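Local coordinates for protein UDP-N-acetylglucosamine 4,6-dehydratase (PDB 3PVZ) that probably removes water from the sugar of UDP-N-acetylglucosamine as a lyase, working with NAD bound to a Rossmann-type fold, at residues A[27-32]-A[243-248]; A[50-55]-A[78-83]; A[132-137]-A[172-177]; A[183-188]-A[355-360]. All coordinates share one frame; numbering follows the deposited sequence. Where two conformers were deposited one is given.

Interaction 1. Residues A[27-32]-A[243-248]; sequences KELQSV and LCLMSC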
loop_
_atom_site.group_PDB
_atom_site.type_symbol
_atom_site.label_atom_id
_atom_site.label_comp_id
_atom_site.label_asym_id
_atom_site.label_seq_id
_atom_site.Cartn_x
_atom_site.Cartn_y
_atom_site.Cartn_z
ATOM N N LYS A 27 -2.245 -32.252 -12.385
ATOM C CA LYS A 27 -1.073 -33.076 -12.296
ATOM C C LYS A 27 0.082 -32.323 -12.938
ATOM O O LYS A 27 1.200 -32.314 -12.408
ATOM C CB LYS A 27 -1.299 -34.414 -12.993
ATOM C CG LYS A 27 -0.156 -35.426 -12.789
ATOM C CD LYS A 27 -0.537 -36.535 -11.797
ATOM C CE LYS A 27 0.258 -37.847 -12.031
ATOM N NZ LYS A 27 -0.606 -39.062 -11.668
ATOM N N GLU A 28 -0.197 -31.703 -14.076
ATOM C CA GLU A 28 0.843 -30.969 -14.819
ATOM C C GLU A 28 1.188 -29.699 -14.089
ATOM O O GLU A 28 2.350 -29.342 -14.032
ATOM C CB GLU A 28 0.428 -30.647 -16.235
ATOM C CG GLU A 28 1.466 -29.877 -17.010
ATOM C CD GLU A 28 1.217 -29.941 -18.510
ATOM O OE1 GLU A 28 0.055 -30.120 -18.956
ATOM O OE2 GLU A 28 2.197 -29.837 -19.229
ATOM N N LEU A 29 0.203 -29.052 -13.466
ATOM C CA LEU A 29 0.508 -27.883 -12.634
ATOM C C LEU A 29 1.537 -28.251 -11.532
ATOM O O LEU A 29 2.527 -27.524 -11.282
ATOM C CB LEU A 29 -0.752 -27.344 -11.990
ATOM C CG LEU A 29 -1.644 -26.448 -12.850
ATOM C CD1 LEU A 29 -2.990 -26.222 -12.150
ATOM C CD2 LEU A 29 -0.986 -25.136 -13.138
ATOM N N GLN A 30 1.303 -29.396 -10.894
ATOM C CA GLN A 30 2.108 -29.816 -9.776
ATOM C C GLN A 30 3.507 -30.209 -10.208
ATOM O O GLN A 30 4.449 -29.937 -9.530
ATOM C CB GLN A 30 1.418 -30.948 -9.034
ATOM C CG GLN A 30 0.431 -30.439 -8.017
ATOM C CD GLN A 30 -0.314 -31.569 -7.317
ATOM O OE1 GLN A 30 0.246 -32.629 -7.127
ATOM N NE2 GLN A 30 -1.566 -31.336 -6.939
ATOM N N SER A 31 3.612 -30.862 -11.356
ATOM C CA SER A 31 4.889 -31.170 -11.966
ATOM C C SER A 31 5.666 -29.899 -12.264
ATOM O O SER A 31 6.832 -29.826 -11.878
ATOM C CB SER A 31 4.698 -32.022 -13.215
ATOM O OG SER A 31 5.895 -32.088 -13.947
ATOM N N VAL A 32 5.052 -28.895 -12.900
ATOM C CA VAL A 32 5.747 -27.667 -13.262
ATOM C C VAL A 32 6.184 -26.847 -12.040
ATOM O O VAL A 32 7.360 -26.529 -11.908
ATOM C CB VAL A 32 4.942 -26.789 -14.233
ATOM C CG1 VAL A 32 5.564 -25.381 -14.379
ATOM C CG2 VAL A 32 4.855 -27.481 -15.667
ATOM N N LEU A 243 -6.691 -18.220 -12.198
ATOM C CA LEU A 243 -6.567 -17.673 -13.518
ATOM C C LEU A 243 -5.152 -17.142 -13.793
ATOM O O LEU A 243 -4.623 -17.435 -14.838
ATOM C CB LEU A 243 -7.599 -16.553 -13.712
ATOM C CG LEU A 243 -7.662 -15.872 -15.067
ATOM C CD1 LEU A 243 -8.159 -16.841 -16.084
ATOM C CD2 LEU A 243 -8.652 -14.686 -15.005
ATOM N N CYS A 244 -4.564 -16.368 -12.864
ATOM C CA CYS A 244 -3.133 -15.985 -12.971
ATOM C C CYS A 244 -2.194 -17.177 -13.247
ATOM O O CYS A 244 -1.333 -17.098 -14.108
ATOM C CB CYS A 244 -2.651 -15.301 -11.684
ATOM S SG CYS A 244 -3.353 -13.659 -11.455
ATOM N N LEU A 245 -2.355 -18.257 -12.487
ATOM C CA LEU A 245 -1.442 -19.389 -12.545
ATOM C C LEU A 245 -1.610 -20.148 -13.873
ATOM O O LEU A 245 -0.635 -20.627 -14.424
ATOM C CB LEU A 245 -1.672 -20.351 -11.394
ATOM C CG LEU A 245 -0.756 -21.607 -11.261
ATOM C CD1 LEU A 245 0.659 -21.284 -11.018
ATOM C CD2 LEU A 245 -1.229 -22.507 -10.136
HETATM N N MSE A 246 -2.850 -20.265 -14.347
HETATM C CA MSE A 246 -3.131 -20.946 -15.606
HETATM C C MSE A 246 -2.530 -20.168 -16.761
HETATM O O MSE A 246 -1.902 -20.748 -17.620
HETATM C CB MSE A 246 -4.631 -21.110 -15.824
HETATM C CG MSE A 246 -5.320 -22.094 -14.921
HETATM SE SE MSE A 246 -4.767 -23.909 -15.173
HETATM C CE MSE A 246 -5.280 -24.140 -17.030
ATOM N N SER A 247 -2.692 -18.844 -16.751
ATOM C CA SER A 247 -2.117 -18.039 -17.804
ATOM C C SER A 247 -0.605 -18.133 -17.684
ATOM O O SER A 247 0.086 -18.367 -18.659
ATOM C CB SER A 247 -2.576 -16.602 -17.728
ATOM O OG SER A 247 -1.915 -15.823 -18.697
ATOM N N CYS A 248 -0.108 -17.995 -16.466
ATOM C CA CYS A 248 1.337 -18.172 -16.202
ATOM C C CYS A 248 1.963 -19.444 -16.771
ATOM O O CYS A 248 2.963 -19.377 -17.479
ATOM C CB CYS A 248 1.669 -18.134 -14.693
ATOM S SG CYS A 248 3.451 -18.009 -14.454
#
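Ser247, which follows Met246, one of the two residues that meet Leu29, has its OG gripped twice: it is hydrogen-bonded to Ser196 OG and to Thr197 O. Both partners belong to strand 194-198 of the central sheet, so helix 237-250 is tied to the sheet by two hydrogen bonds of Ser247 OG, whereas segment 243-248 meets 27-32 through apolar groups. No hydrogen bond joins segments 27-32 and 243-248. Leu29 does the work from its side: its chi1 of -81° sets CG beside the backbone N and opposite the carbonyl carbon, and the two methyls then fork over different neighbours. CD2 rests on the branch end of Leu245, 4.0 Å from Leu245 CD2 and equally far from Leu245 CG, the two side chains meeting at a slant. The other methyl, Leu29 CD1, lies 4.2 Å from the selenium, SE, of the selenomethionine Met246. In that side chain chi1 and chi2 (-70° and -65°) fold the chain and bring SE round to Leu29, although CB itself does not point there. Leu29 also packs on Ile249 and Phe250 farther along the same helix, while the Leu245 methyls also pack on Glu54 and Ile55 of helix 46-56. Helix 19-34 leads into strand 37-41, the first strand of the Rossmann-type sheet, and here it lies against a helix from much later in the chain. With dispersion contacts at ordinary distances and no directional bond, the pairing probably depends on shape and on burial of all three side chains.

Interaction 2. Residues A[50-55]-A[78-83]; sequences AVTKEI and RDIRSS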
loop_
_atom_site.group_PDB
_atom_site.type_symbol
_atom_site.label_atom_id
_atom_site.label_comp_id
_atom_site.label_asym_id
_atom_site.label_seq_id
_atom_site.Cartn_x
_atom_site.Cartn_y
_atom_site.Cartn_z
ATOM N N ALA A 50 -3.331 -14.183 -3.842
ATOM C CA ALA A 50 -4.100 -15.346 -4.246
ATOM C C ALA A 50 -3.247 -16.221 -5.119
ATOM O O ALA A 50 -3.273 -17.438 -4.963
ATOM C CB ALA A 50 -5.406 -14.977 -4.956
ATOM N N VAL A 51 -2.490 -15.614 -6.030
ATOM C CA VAL A 51 -1.717 -16.434 -6.954
ATOM C C VAL A 51 -0.492 -17.016 -6.197
ATOM O O VAL A 51 -0.035 -18.128 -6.497
ATOM C CB VAL A 51 -1.301 -15.663 -8.174
ATOM C CG1 VAL A 51 -0.251 -14.590 -7.786
ATOM C CG2 VAL A 51 -0.768 -16.667 -9.239
ATOM N N THR A 52 -0.023 -16.302 -5.173
ATOM C CA THR A 52 1.106 -16.774 -4.353
ATOM C C THR A 52 0.709 -18.042 -3.593
ATOM O O THR A 52 1.447 -19.019 -3.539
ATOM C CB THR A 52 1.578 -15.679 -3.333
ATOM O OG1 THR A 52 2.051 -14.514 -4.029
ATOM C CG2 THR A 52 2.741 -16.213 -2.450
ATOM N N LYS A 53 -0.509 -18.032 -3.078
ATOM C CA LYS A 53 -1.067 -19.219 -2.422
ATOM C C LYS A 53 -1.257 -20.336 -3.454
ATOM O O LYS A 53 -0.829 -21.444 -3.210
ATOM C CB LYS A 53 -2.355 -18.888 -1.751
ATOM C CG LYS A 53 -2.121 -17.906 -0.623
ATOM C CD LYS A 53 -3.217 -17.903 0.370
ATOM C CE LYS A 53 -4.435 -17.237 -0.169
ATOM N NZ LYS A 53 -5.500 -17.199 0.905
ATOM N N GLU A 54 -1.815 -20.044 -4.618
ATOM C CA GLU A 54 -1.908 -21.088 -5.617
ATOM C C GLU A 54 -0.584 -21.742 -5.934
ATOM O O GLU A 54 -0.538 -22.925 -6.192
ATOM C CB GLU A 54 -2.575 -20.611 -6.918
ATOM C CG GLU A 54 -4.012 -20.280 -6.762
ATOM C CD GLU A 54 -4.836 -21.466 -6.321
ATOM O OE1 GLU A 54 -4.851 -22.456 -7.070
ATOM O OE2 GLU A 54 -5.511 -21.392 -5.280
ATOM N N ILE A 55 0.489 -20.996 -5.899
ATOM C CA ILE A 55 1.808 -21.540 -6.172
ATOM C C ILE A 55 2.281 -22.327 -4.938
ATOM O O ILE A 55 2.676 -23.495 -5.021
ATOM C CB ILE A 55 2.836 -20.400 -6.556
ATOM C CG1 ILE A 55 2.368 -19.673 -7.804
ATOM C CG2 ILE A 55 4.273 -20.971 -6.665
ATOM C CD1 ILE A 55 3.314 -18.467 -8.293
ATOM N N ARG A 78 1.109 -15.298 7.516
ATOM C CA ARG A 78 0.256 -15.927 8.540
ATOM C C ARG A 78 -0.833 -16.804 7.916
ATOM O O ARG A 78 -1.031 -17.912 8.326
ATOM C CB ARG A 78 -0.313 -14.878 9.498
ATOM C CG ARG A 78 0.800 -14.243 10.355
ATOM C CD ARG A 78 0.311 -13.321 11.514
ATOM N NE ARG A 78 1.430 -12.525 12.046
ATOM C CZ ARG A 78 2.413 -12.988 12.831
ATOM N NH1 ARG A 78 2.442 -14.255 13.246
ATOM N NH2 ARG A 78 3.375 -12.161 13.230
ATOM N N ASP A 79 -1.512 -16.309 6.912
ATOM C CA ASP A 79 -2.465 -17.088 6.149
ATOM C C ASP A 79 -1.827 -18.366 5.525
ATOM O O ASP A 79 -2.399 -19.470 5.540
ATOM C CB ASP A 79 -2.963 -16.161 5.030
ATOM C CG ASP A 79 -4.195 -16.651 4.351
ATOM O OD1 ASP A 79 -4.710 -17.745 4.709
ATOM O OD2 ASP A 79 -4.655 -15.926 3.439
ATOM N N ILE A 80 -0.654 -18.215 4.930
ATOM C CA ILE A 80 0.017 -19.359 4.329
ATOM C C ILE A 80 0.388 -20.363 5.425
ATOM O O ILE A 80 0.228 -21.559 5.243
ATOM C CB ILE A 80 1.285 -18.952 3.564
ATOM C CG1 ILE A 80 0.886 -18.436 2.183
ATOM C CG2 ILE A 80 2.255 -20.140 3.439
ATOM C CD1 ILE A 80 1.983 -17.726 1.456
ATOM N N ARG A 81 0.887 -19.879 6.554
ATOM C CA ARG A 81 1.279 -20.790 7.632
ATOM C C ARG A 81 0.090 -21.598 8.124
ATOM O O ARG A 81 0.204 -22.795 8.308
ATOM C CB ARG A 81 1.950 -20.075 8.809
ATOM C CG ARG A 81 3.198 -19.216 8.428
ATOM C CD ARG A 81 4.563 -19.929 8.345
ATOM N NE ARG A 81 4.756 -20.699 7.111
ATOM C CZ ARG A 81 5.740 -20.541 6.213
ATOM N NH1 ARG A 81 5.768 -21.343 5.148
ATOM N NH2 ARG A 81 6.699 -19.626 6.361
ATOM N N SER A 82 -1.059 -20.973 8.302
ATOM C CA SER A 82 -2.184 -21.719 8.855
ATOM C C SER A 82 -2.926 -22.550 7.807
ATOM O O SER A 82 -3.431 -23.613 8.108
ATOM C CB SER A 82 -3.130 -20.807 9.641
ATOM O OG SER A 82 -3.517 -19.668 8.902
ATOM N N SER A 83 -2.960 -22.090 6.571
ATOM C CA SER A 83 -3.556 -22.879 5.504
ATOM C C SER A 83 -2.697 -24.066 5.080
ATOM O O SER A 83 -3.229 -25.148 4.897
ATOM C CB SER A 83 -3.831 -22.021 4.276
ATOM O OG SER A 83 -4.804 -21.043 4.578
#
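The carboxylate of Asp79 is the flat group here, and Lys53 comes to it from above its plane: NZ is 3.0 Å from Asp79 OD2 and 38° out of that plane, in a salt bridge. The other oxygen, OD1, is hydrogen-bonded to Gln222 NE2 of the second subunit, so the group is held by one partner from its own chain and one from across the dimer. Lys53 reaches it through a bend at chi3 (-73°), its chain running at about a right angle to the aspartate. Lower down, Lys53 CG packs 4.1 Å from Ile80 CG1, and Thr52 CG2 touches Ile80 CD1 at 4.3 Å, while Thr52 OG1 is hydrogen-bonded back to Gly48 O. These contacts join helices 46-56 and 70-83, which follow the first two strands of the Rossmann-type sheet. The helix segments run in the same general direction, crossing at -33° with axes 11.1 Å apart. Within helix 70-83, Asp79 O accepts from both Ser83 N and Ser83 OG, which reach it from opposite faces of the carbonyl plane. The nearby lysine would probably keep Asp79 ionised, and the shared carboxylate couples this helix pair to the subunit interface.

Interaction 3. Residues A[132-137]-A[172-177]; sequences FTLMRM and VNMMGA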
loop_
_atom_site.group_PDB
_atom_site.type_symbol
_atom_site.label_atom_id
_atom_site.label_comp_id
_atom_site.label_asym_id
_atom_site.label_seq_id
_atom_site.Cartn_x
_atom_site.Cartn_y
_atom_site.Cartn_z
ATOM N N PHE A 132 1.012 14.366 -9.558
ATOM C CA PHE A 132 2.083 13.659 -8.875
ATOM C C PHE A 132 1.696 12.196 -8.707
ATOM O O PHE A 132 2.459 11.316 -9.063
ATOM C CB PHE A 132 2.415 14.366 -7.567
ATOM C CG PHE A 132 2.402 15.872 -7.689
ATOM C CD1 PHE A 132 3.312 16.520 -8.517
ATOM C CD2 PHE A 132 1.444 16.631 -7.022
ATOM C CE1 PHE A 132 3.289 17.911 -8.660
ATOM C CE2 PHE A 132 1.419 18.013 -7.155
ATOM C CZ PHE A 132 2.357 18.652 -7.971
ATOM N N THR A 133 0.490 11.936 -8.247
ATOM C CA THR A 133 -0.022 10.577 -8.211
ATOM C C THR A 133 -0.089 9.953 -9.614
ATOM O O THR A 133 0.238 8.780 -9.788
ATOM C CB THR A 133 -1.394 10.511 -7.530
ATOM O OG1 THR A 133 -1.358 11.235 -6.291
ATOM C CG2 THR A 133 -1.749 9.087 -7.236
ATOM N N LEU A 134 -0.448 10.755 -10.608
ATOM C CA LEU A 134 -0.538 10.308 -11.989
ATOM C C LEU A 134 0.811 9.878 -12.521
ATOM O O LEU A 134 0.911 8.916 -13.257
ATOM C CB LEU A 134 -1.085 11.455 -12.840
ATOM C CG LEU A 134 -1.526 11.258 -14.292
ATOM C CD1 LEU A 134 -2.466 10.067 -14.459
ATOM C CD2 LEU A 134 -2.200 12.531 -14.799
HETATM N N MSE A 135 1.855 10.613 -12.173
HETATM C CA MSE A 135 3.209 10.261 -12.606
HETATM C C MSE A 135 3.609 8.970 -11.921
HETATM O O MSE A 135 4.190 8.114 -12.546
HETATM C CB MSE A 135 4.223 11.350 -12.270
HETATM C CG MSE A 135 5.649 11.068 -12.641
HETATM SE SE MSE A 135 5.855 10.824 -14.522
HETATM C CE MSE A 135 6.179 12.717 -14.972
ATOM N N ARG A 136 3.258 8.814 -10.650
ATOM C CA ARG A 136 3.592 7.587 -9.960
ATOM C C ARG A 136 2.918 6.370 -10.611
ATOM O O ARG A 136 3.477 5.308 -10.660
ATOM C CB ARG A 136 3.250 7.662 -8.459
ATOM C CG ARG A 136 3.581 6.366 -7.772
ATOM C CD ARG A 136 3.348 6.359 -6.284
ATOM N NE ARG A 136 3.587 5.008 -5.794
ATOM C CZ ARG A 136 2.849 4.374 -4.884
ATOM N NH1 ARG A 136 1.788 4.931 -4.334
ATOM N NH2 ARG A 136 3.126 3.137 -4.566
HETATM N N MSE A 137 1.696 6.547 -11.066
HETATM C CA MSE A 137 0.910 5.487 -11.681
HETATM C C MSE A 137 1.571 5.092 -12.978
HETATM O O MSE A 137 1.579 3.950 -13.349
HETATM C CB MSE A 137 -0.556 6.001 -11.912
HETATM C CG MSE A 137 -1.280 5.422 -13.114
HETATM SE SE MSE A 137 -3.101 6.109 -13.391
HETATM C CE MSE A 137 -3.760 4.798 -12.035
ATOM N N VAL A 172 -11.224 5.079 -21.073
ATOM C CA VAL A 172 -12.019 6.276 -20.860
ATOM C C VAL A 172 -11.404 7.178 -19.768
ATOM O O VAL A 172 -11.748 8.350 -19.664
ATOM C CB VAL A 172 -13.505 5.884 -20.540
ATOM C CG1 VAL A 172 -14.190 5.315 -21.797
ATOM C CG2 VAL A 172 -13.601 4.865 -19.369
ATOM N N ASN A 173 -10.465 6.638 -18.991
ATOM C CA ASN A 173 -9.765 7.383 -17.936
ATOM C C ASN A 173 -8.235 7.134 -18.028
ATOM O O ASN A 173 -7.808 6.329 -18.839
ATOM C CB ASN A 173 -10.346 6.996 -16.585
ATOM C CG ASN A 173 -10.331 5.503 -16.355
ATOM O OD1 ASN A 173 -9.384 4.814 -16.735
ATOM N ND2 ASN A 173 -11.362 4.994 -15.705
HETATM N N MSE A 174 -7.422 7.836 -17.240
HETATM C CA MSE A 174 -5.946 7.762 -17.353
HETATM C C MSE A 174 -5.376 6.418 -16.869
HETATM O O MSE A 174 -4.314 5.990 -17.314
HETATM C CB MSE A 174 -5.257 8.909 -16.597
HETATM C CG MSE A 174 -5.680 10.325 -17.018
HETATM SE SE MSE A 174 -5.150 10.632 -18.815
HETATM C CE MSE A 174 -3.243 11.013 -18.497
HETATM N N MSE A 175 -6.068 5.796 -15.928
HETATM C CA MSE A 175 -5.778 4.440 -15.472
HETATM C C MSE A 175 -5.705 3.463 -16.628
HETATM O O MSE A 175 -4.694 2.788 -16.847
HETATM C CB MSE A 175 -6.902 3.963 -14.551
HETATM C CG MSE A 175 -6.524 3.798 -13.175
HETATM SE SE MSE A 175 -5.322 2.307 -13.138
HETATM C CE MSE A 175 -6.683 1.000 -13.712
ATOM N N GLY A 176 -6.818 3.387 -17.352
ATOM C CA GLY A 176 -6.946 2.497 -18.473
ATOM C C GLY A 176 -5.996 2.891 -19.559
ATOM O O GLY A 176 -5.436 2.025 -20.217
ATOM N N ALA A 177 -5.795 4.187 -19.765
ATOM C CA ALA A 177 -4.785 4.614 -20.736
ATOM C C ALA A 177 -3.381 4.127 -20.296
ATOM O O ALA A 177 -2.581 3.678 -21.135
ATOM C CB ALA A 177 -4.803 6.090 -20.911
#
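Leu134 and Met137 of helix 131-154 pack on Met174 and Met175, the first turn of helix 174-189 in this Rossmann-type fold; Lys179, one turn on, binds NAD. Met175 and Lys179 are spaced as the tyrosine and lysine of the YxxxK motif in short-chain dehydrogenases, and the Met175 side chain lies about 5 Å from a bound NAD between nearest atoms. Leu134 pushes its CD1 methyl against Met174 CB, 3.7 Å away, while Leu134 CD2 faces Met174 CE at 4.1 Å; the leucine and the twice-bent selenomethionine cross at about a right angle. In Met137 the straight chi2 (-179°) carries SE out to 3.8 Å from Met175 CA, and the bend at chi3 turns CE toward the Met175 side chain. That methyl is modelled implausibly close, so the fit of Met137 CE against Met175 is doubtful. Beside the contact, Arg136 NH1 is hydrogen-bonded to Ala95 O and Ile68 O of the second subunit, and helix 372-382 covers Leu134 and Met174. Asn173 is the N-cap of helix 174-189: its OD1 receives Gly176 N at 3.0 Å in a nearly straight bond, with an N-H...O angle of 168°.

Interaction 4. Residues A[183-188]-A[355-360]; sequences EMFLMR and ELFEQK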
loop_
_atom_site.group_PDB
_atom_site.type_symbol
_atom_site.label_atom_id
_atom_site.label_comp_id
_atom_site.label_asym_id
_atom_site.label_seq_id
_atom_site.Cartn_x
_atom_site.Cartn_y
_atom_site.Cartn_z
ATOM N N GLU A 183 0.716 -2.078 -22.301
ATOM C CA GLU A 183 0.537 -3.144 -23.308
ATOM C C GLU A 183 1.416 -2.912 -24.555
ATOM O O GLU A 183 1.957 -3.857 -25.134
ATOM C CB GLU A 183 -0.936 -3.211 -23.731
ATOM C CG GLU A 183 -1.275 -4.308 -24.743
ATOM C CD GLU A 183 -2.754 -4.335 -25.173
ATOM O OE1 GLU A 183 -3.406 -3.266 -25.247
ATOM O OE2 GLU A 183 -3.250 -5.446 -25.479
HETATM N N MSE A 184 1.583 -1.674 -24.949
HETATM C CA MSE A 184 2.494 -1.349 -26.071
HETATM C C MSE A 184 3.936 -1.760 -25.712
HETATM O O MSE A 184 4.631 -2.422 -26.497
HETATM C CB MSE A 184 2.466 0.140 -26.369
HETATM C CG MSE A 184 1.136 0.657 -26.839
HETATM SE SE MSE A 184 1.159 2.599 -27.057
HETATM C CE MSE A 184 -0.694 2.896 -27.529
ATOM N N PHE A 185 4.366 -1.396 -24.506
ATOM C CA PHE A 185 5.699 -1.764 -24.033
ATOM C C PHE A 185 5.829 -3.262 -23.927
ATOM O O PHE A 185 6.892 -3.800 -24.203
ATOM C CB PHE A 185 6.053 -1.091 -22.678
ATOM C CG PHE A 185 6.471 0.348 -22.807
ATOM C CD1 PHE A 185 7.793 0.677 -23.022
ATOM C CD2 PHE A 185 5.522 1.357 -22.806
ATOM C CE1 PHE A 185 8.186 2.007 -23.184
ATOM C CE2 PHE A 185 5.877 2.683 -22.973
ATOM C CZ PHE A 185 7.223 3.023 -23.150
ATOM N N LEU A 186 4.767 -3.911 -23.460
ATOM C CA LEU A 186 4.688 -5.365 -23.340
ATOM C C LEU A 186 4.821 -6.027 -24.733
ATOM O O LEU A 186 5.445 -7.031 -24.890
ATOM C CB LEU A 186 3.329 -5.764 -22.798
ATOM C CG LEU A 186 3.102 -6.254 -21.387
ATOM C CD1 LEU A 186 3.670 -5.304 -20.366
ATOM C CD2 LEU A 186 1.581 -6.520 -21.168
HETATM N N MSE A 187 4.166 -5.465 -25.728
HETATM C CA MSE A 187 4.235 -6.028 -27.050
HETATM C C MSE A 187 5.674 -5.976 -27.536
HETATM O O MSE A 187 6.103 -6.914 -28.166
HETATM C CB MSE A 187 3.274 -5.343 -28.037
HETATM C CG MSE A 187 1.788 -5.668 -27.882
HETATM SE SE MSE A 187 1.259 -7.559 -27.572
HETATM C CE MSE A 187 1.153 -7.536 -25.591
ATOM N N ARG A 188 6.424 -4.911 -27.247
ATOM C CA ARG A 188 7.817 -4.839 -27.696
ATOM C C ARG A 188 8.628 -5.907 -27.010
ATOM O O ARG A 188 9.426 -6.586 -27.660
ATOM C CB ARG A 188 8.460 -3.498 -27.415
ATOM C CG ARG A 188 9.934 -3.466 -27.739
ATOM C CD ARG A 188 10.479 -2.027 -27.862
ATOM N NE ARG A 188 10.556 -1.375 -26.556
ATOM C CZ ARG A 188 11.003 -0.146 -26.365
ATOM N NH1 ARG A 188 11.027 0.354 -25.146
ATOM N NH2 ARG A 188 11.403 0.606 -27.399
ATOM N N GLU A 355 9.688 5.538 -27.706
ATOM C CA GLU A 355 10.809 6.418 -27.422
ATOM C C GLU A 355 10.341 7.795 -26.993
ATOM O O GLU A 355 10.885 8.327 -26.028
ATOM C CB GLU A 355 11.763 6.511 -28.607
ATOM C CG GLU A 355 12.747 5.313 -28.637
ATOM C CD GLU A 355 13.345 5.077 -30.036
ATOM O OE1 GLU A 355 13.035 5.873 -30.966
ATOM O OE2 GLU A 355 14.124 4.097 -30.187
ATOM N N LEU A 356 9.333 8.335 -27.690
ATOM C CA LEU A 356 8.736 9.635 -27.356
ATOM C C LEU A 356 8.300 9.675 -25.898
ATOM O O LEU A 356 8.639 10.607 -25.165
ATOM C CB LEU A 356 7.520 9.917 -28.250
ATOM C CG LEU A 356 6.772 11.240 -28.105
ATOM C CD1 LEU A 356 7.649 12.400 -28.470
ATOM C CD2 LEU A 356 5.536 11.278 -28.985
ATOM N N PHE A 357 7.567 8.636 -25.493
ATOM C CA PHE A 357 7.000 8.546 -24.161
ATOM C C PHE A 357 8.135 8.526 -23.140
ATOM O O PHE A 357 8.115 9.274 -22.190
ATOM C CB PHE A 357 6.115 7.294 -24.062
ATOM C CG PHE A 357 5.298 7.205 -22.799
ATOM C CD1 PHE A 357 4.100 7.888 -22.686
ATOM C CD2 PHE A 357 5.721 6.445 -21.740
ATOM C CE1 PHE A 357 3.337 7.806 -21.534
ATOM C CE2 PHE A 357 4.964 6.371 -20.577
ATOM C CZ PHE A 357 3.766 7.071 -20.486
ATOM N N GLU A 358 9.142 7.695 -23.356
ATOM C CA GLU A 358 10.292 7.674 -22.440
ATOM C C GLU A 358 11.024 9.018 -22.435
ATOM O O GLU A 358 11.479 9.457 -21.406
ATOM C CB GLU A 358 11.285 6.590 -22.813
ATOM C CG GLU A 358 10.771 5.167 -22.682
ATOM C CD GLU A 358 11.606 4.160 -23.483
ATOM O OE1 GLU A 358 12.279 4.601 -24.456
ATOM O OE2 GLU A 358 11.589 2.943 -23.139
ATOM N N GLN A 359 11.126 9.670 -23.583
ATOM C CA GLN A 359 11.847 10.934 -23.673
ATOM C C GLN A 359 11.097 12.064 -22.968
ATOM O O GLN A 359 11.670 12.749 -22.135
ATOM C CB GLN A 359 12.142 11.302 -25.144
ATOM C CG GLN A 359 12.997 12.554 -25.300
ATOM C CD GLN A 359 13.048 13.084 -26.731
ATOM O OE1 GLN A 359 12.156 12.817 -27.556
ATOM N NE2 GLN A 359 14.103 13.854 -27.030
ATOM N N LYS A 360 9.826 12.247 -23.310
ATOM C CA LYS A 360 8.968 13.261 -22.681
ATOM C C LYS A 360 8.713 13.037 -21.179
ATOM O O LYS A 360 8.642 13.993 -20.426
ATOM C CB LYS A 360 7.620 13.352 -23.401
ATOM C CG LYS A 360 7.709 13.915 -24.790
ATOM C CD LYS A 360 7.615 15.417 -24.784
ATOM C CE LYS A 360 7.897 16.006 -26.165
ATOM N NZ LYS A 360 9.252 15.602 -26.691
#
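Segments 183-188 and 355-360, which meet through Phe185, Arg188, Phe357 and Glu358, are helical and cross at -121°, their axes no closer than 12.3 Å, so long side chains must bridge them. The first lies on helix 174-189, a helix of the Rossmann-type core; the second lies on helix 351-367, which comes after the last strands of the central sheet. Phe185 has the largest part in the contact from its segment. One side of its ring end meets the second phenylalanine, with Phe185 CE2 and CZ both 4.0 Å from Phe357 CD2 and the side chains meeting at a slant. The other side presents a ring edge to an acid: Glu358 OE2 lies in the plane of the Phe185 ring, 3.5 Å from CE1, where the positive rim of C-H groups would suit a carboxylate oxygen. The same oxygen also takes Arg188, in a salt bridge whose hydrogen bond is weak. Arg188 is extended as far as CG and CD and then bends at chi3 (72°), which swings the guanidinium toward Glu358, coming at it from the opposite direction. Its stronger polar partner is Gln351 OE1, bound through NH2. Phe357 also packs on Phe143, the ring planes about 25° apart, and on Leu378 and Phe379, while Phe185 packs also on Val142 and Leu354. Arg188 NH1 meets Glu358 OE2 at the guanidinium edge, 3.3 Å away, with an N-H...O angle of only 139°.

Overall arrangement
Interactions 1 and 2 touch through Val51, Glu54 and Ile55 against Cys244 and Leu245, with centres 15 Å apart, and each lies on the opposite side of the chain's centre from interaction 3. Interactions 3 and 4 share helix 174-189, and their centres are 15 Å apart without touching; those centres lie 30 to 35 Å from the centres of interactions 1 and 2. Along the chain, interactions 2, 3 and 4 follow in series; the first two are nested within the loop that interaction 1 closes, whereas interaction 4 crosses it, its second segment lying beyond 243-248. The contacts join helices that flank the central sheet, interaction 4 adds the late helix 351-367 to helix 174-189, and interactions 2 and 3 each touch the second subunit.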